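PDB 6FTH: extracellular solute-binding protein, family 1 from Bifidobacterium longum subsp. infantis, which probably binds human milk oligosaccharides outside the membrane and delivers them to an ABC transporter for uptake. Local coordinates for residues 99-107 / 341-350. Sequence-based numbering, arbitrary orientation.
Sequences FPGLFEDLS and FSLSSHAANK
K350 meets E104 in a salt bridge: its extended chain reaches across to put NZ 3.0 Å from E104 OE1, on the syn side of the carboxylate and 28° out of its plane. The same ammonium group donates to the carbonyl S345 O, NZ to O 2.7 Å; a long lysine can span from the start of helix 350-360 to both oxygens. With an alanine here, the E104 carboxylate would probably lose its counter-charge and S345 O this donor, with D109 OD2 still close to E104 OE2. The backbones are joined by a single antiparallel, non-hydrogen-bonded bridge between F103 and S344, flanked by E104 N donating to L343 O (2.8 Å) and S345 N to L102 O (2.9 Å), both nearly straight. S345 adds a third bond, its OG donating a hydrogen bond to G101 O at 2.7 Å; chi1 of 61° places the hydroxyl between backbone N and carbonyl carbon, and a short serine suits a site so near the main chain. A water sits between E104 O and L343 N, accepting from the latter. E104 CG stands anti to its backbone N (chi1 177°), and its methylenes run alongside L343, CG to CD2 3.9 Å, before the chain bends at chi2 toward the lysine. L106 crosses F341 at about a right angle, L106 CD1 lying 4.1 Å from F341 CD1 at the ring edge; being branched, it also turns CD2 to L343 CB. F103, whose large apolar ring suits a buried place, packs on I83 and L78, its CD1 meeting S342 CB. Here the loop after helix 93-98 pairs briefly with the chain at and after L343; strand 339-343 is an edge strand, antiparallel to its neighbour 86-88, of a four-stranded mixed sheet in one lobe of a periplasmic-binding-protein-like fold.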
loop_
_atom_site.group_PDB
_atom_site.type_symbol
_atom_site.label_atom_id
_atom_site.label_comp_id
_atom_site.label_asym_id
_atom_site.label_seq_id
_atom_site.Cartn_x
_atom_site.Cartn_y
_atom_site.Cartn_z
ATOM N N PHE A 99 8.663 12.517 -18.893
ATOM C CA PHE A 99 9.523 13.697 -19.040
ATOM C C PHE A 99 10.979 13.264 -18.909
ATOM O O PHE A 99 11.701 13.705 -18.013
ATOM C CB PHE A 99 9.192 14.745 -17.978
ATOM C CG PHE A 99 7.778 15.239 -18.018
ATOM C CD1 PHE A 99 6.778 14.558 -17.357
ATOM C CD2 PHE A 99 7.452 16.402 -18.699
ATOM C CE1 PHE A 99 5.470 15.009 -17.395
ATOM C CE2 PHE A 99 6.151 16.856 -18.730
ATOM C CZ PHE A 99 5.161 16.156 -18.080
ATOM N N PRO A 100 11.453 12.410 -19.818
ATOM C CA PRO A 100 12.727 11.715 -19.567
ATOM C C PRO A 100 13.934 12.636 -19.491
ATOM O O PRO A 100 14.796 12.446 -18.622
ATOM C CB PRO A 100 12.821 10.748 -20.753
ATOM C CG PRO A 100 12.108 11.478 -21.863
ATOM C CD PRO A 100 10.960 12.200 -21.187
ATOM N N GLY A 101 14.031 13.622 -20.384
ATOM C CA GLY A 101 15.186 14.504 -20.412
ATOM C C GLY A 101 15.348 15.356 -19.176
ATOM O O GLY A 101 16.391 16.004 -19.024
ATOM N N LEU A 102 14.352 15.367 -18.293
ATOM C CA LEU A 102 14.403 16.154 -17.072
ATOM C C LEU A 102 15.270 15.511 -15.994
ATOM O O LEU A 102 15.728 16.217 -15.086
ATOM C CB LEU A 102 12.981 16.313 -16.524
ATOM C CG LEU A 102 12.398 17.690 -16.238
ATOM C CD1 LEU A 102 12.714 18.703 -17.360
ATOM C CD2 LEU A 102 10.889 17.549 -16.049
ATOM N N PHE A 103 15.503 14.201 -16.065
ATOM C CA PHE A 103 16.068 13.457 -14.944
ATOM C C PHE A 103 17.313 12.676 -15.335
ATOM O O PHE A 103 17.394 12.100 -16.419
ATOM C CB PHE A 103 15.019 12.488 -14.353
ATOM C CG PHE A 103 13.837 13.194 -13.752
ATOM C CD1 PHE A 103 13.959 13.858 -12.550
ATOM C CD2 PHE A 103 12.622 13.222 -14.407
ATOM C CE1 PHE A 103 12.878 14.528 -11.984
ATOM C CE2 PHE A 103 11.540 13.879 -13.849
ATOM C CZ PHE A 103 11.676 14.537 -12.630
ATOM N N GLU A 104 18.273 12.642 -14.416
ATOM C CA GLU A 104 19.464 11.825 -14.583
ATOM C C GLU A 104 19.097 10.347 -14.543
ATOM O O GLU A 104 18.329 9.905 -13.681
ATOM C CB GLU A 104 20.427 12.127 -13.433
ATOM C CG GLU A 104 21.699 11.290 -13.412
ATOM C CD GLU A 104 22.838 11.977 -14.118
ATOM O OE1 GLU A 104 22.583 12.975 -14.829
ATOM O OE2 GLU A 104 23.981 11.518 -13.949
ATOM N N ASP A 105 19.677 9.575 -15.457
ATOM C CA ASP A 105 19.559 8.115 -15.431
ATOM C C ASP A 105 20.548 7.608 -14.391
ATOM O O ASP A 105 21.747 7.487 -14.656
ATOM C CB ASP A 105 19.854 7.536 -16.810
ATOM C CG ASP A 105 19.815 6.006 -16.844
ATOM O OD1 ASP A 105 19.532 5.348 -15.819
ATOM O OD2 ASP A 105 20.106 5.451 -17.920
ATOM N N LEU A 106 20.041 7.327 -13.190
ATOM C CA LEU A 106 20.877 6.924 -12.070
ATOM C C LEU A 106 21.485 5.541 -12.244
ATOM O O LEU A 106 22.431 5.206 -11.523
ATOM C CB LEU A 106 20.045 6.964 -10.786
ATOM C CG LEU A 106 19.517 8.347 -10.416
ATOM C CD1 LEU A 106 18.390 8.255 -9.387
ATOM C CD2 LEU A 106 20.669 9.208 -9.884
ATOM N N SER A 107 20.977 4.726 -13.171
ATOM C CA SER A 107 21.606 3.433 -13.412
ATOM C C SER A 107 23.051 3.579 -13.873
ATOM O O SER A 107 23.837 2.644 -13.687
ATOM C CB SER A 107 20.832 2.645 -14.465
ATOM O OG SER A 107 21.039 3.190 -15.759
ATOM N N PHE A 341 13.936 9.094 -4.711
ATOM C CA PHE A 341 15.062 9.975 -5.019
ATOM C C PHE A 341 15.176 10.165 -6.517
ATOM O O PHE A 341 15.335 9.184 -7.255
ATOM C CB PHE A 341 16.379 9.369 -4.504
ATOM C CG PHE A 341 17.582 10.275 -4.660
ATOM C CD1 PHE A 341 18.224 10.412 -5.887
ATOM C CD2 PHE A 341 18.079 10.980 -3.572
ATOM C CE1 PHE A 341 19.331 11.246 -6.029
ATOM C CE2 PHE A 341 19.182 11.825 -3.711
ATOM C CZ PHE A 341 19.792 11.965 -4.947
ATOM N N SER A 342 15.125 11.408 -6.989
ATOM C CA SER A 342 15.396 11.690 -8.390
ATOM C C SER A 342 16.292 12.917 -8.483
ATOM O O SER A 342 16.166 13.839 -7.675
ATOM C CB SER A 342 14.108 11.936 -9.194
ATOM O OG SER A 342 13.311 10.760 -9.319
ATOM N N LEU A 343 17.209 12.890 -9.442
ATOM C CA LEU A 343 18.224 13.922 -9.642
ATOM C C LEU A 343 17.931 14.642 -10.949
ATOM O O LEU A 343 17.757 13.999 -11.983
ATOM C CB LEU A 343 19.608 13.277 -9.737
ATOM C CG LEU A 343 20.843 14.140 -10.017
ATOM C CD1 LEU A 343 21.009 15.244 -8.986
ATOM C CD2 LEU A 343 22.088 13.267 -10.061
ATOM N N SER A 344 17.900 15.968 -10.907
ATOM C CA SER A 344 17.705 16.737 -12.127
ATOM C C SER A 344 18.878 16.522 -13.072
ATOM O O SER A 344 20.042 16.550 -12.662
ATOM C CB SER A 344 17.618 18.229 -11.800
ATOM O OG SER A 344 17.706 18.990 -12.992
ATOM N N SER A 345 18.566 16.326 -14.354
ATOM C CA SER A 345 19.615 16.195 -15.355
ATOM C C SER A 345 20.417 17.476 -15.494
ATOM O O SER A 345 21.515 17.448 -16.060
ATOM C CB SER A 345 18.997 15.848 -16.703
ATOM O OG SER A 345 18.119 16.881 -17.093
ATOM N N HIS A 346 19.904 18.594 -14.982
ATOM C CA HIS A 346 20.603 19.865 -15.075
ATOM C C HIS A 346 21.088 20.359 -13.717
ATOM O O HIS A 346 21.468 21.524 -13.582
ATOM C CB HIS A 346 19.710 20.872 -15.798
ATOM C CG HIS A 346 19.199 20.345 -17.106
ATOM N ND1 HIS A 346 17.856 20.232 -17.399
ATOM C CD2 HIS A 346 19.860 19.830 -18.170
ATOM C CE1 HIS A 346 17.715 19.707 -18.606
ATOM N NE2 HIS A 346 18.916 19.452 -19.093
ATOM N N ALA A 347 21.114 19.487 -12.711
ATOM C CA ALA A 347 21.674 19.871 -11.423
ATOM C C ALA A 347 23.134 20.274 -11.582
ATOM O O ALA A 347 23.913 19.607 -12.263
ATOM C CB ALA A 347 21.570 18.718 -10.434
ATOM N N ALA A 348 23.503 21.371 -10.925
ATOM C CA ALA A 348 24.853 21.909 -11.067
ATOM C C ALA A 348 25.905 20.974 -10.483
ATOM O O ALA A 348 26.952 20.748 -11.100
ATOM C CB ALA A 348 24.926 23.270 -10.382
ATOM N N ASN A 349 25.654 20.422 -9.305
ATOM C CA ASN A 349 26.662 19.681 -8.548
ATOM C C ASN A 349 26.203 18.227 -8.382
ATOM O O ASN A 349 25.794 17.804 -7.287
ATOM C CB ASN A 349 26.880 20.371 -7.211
ATOM C CG ASN A 349 27.329 21.817 -7.372
ATOM O OD1 ASN A 349 28.328 22.094 -8.037
ATOM N ND2 ASN A 349 26.579 22.743 -6.784
ATOM N N LYS A 350 26.298 17.452 -9.466
ATOM C CA LYS A 350 25.765 16.088 -9.439
ATOM C C LYS A 350 26.587 15.169 -8.545
ATOM O O LYS A 350 26.036 14.231 -7.957
ATOM C CB LYS A 350 25.668 15.519 -10.850
ATOM C CG LYS A 350 24.563 16.150 -11.680
ATOM C CD LYS A 350 24.448 15.521 -13.039
ATOM C CE LYS A 350 23.473 16.284 -13.901
ATOM N NZ LYS A 350 23.514 15.791 -15.296
HETATM O O HOH W 1 16.956 10.782 -11.428
#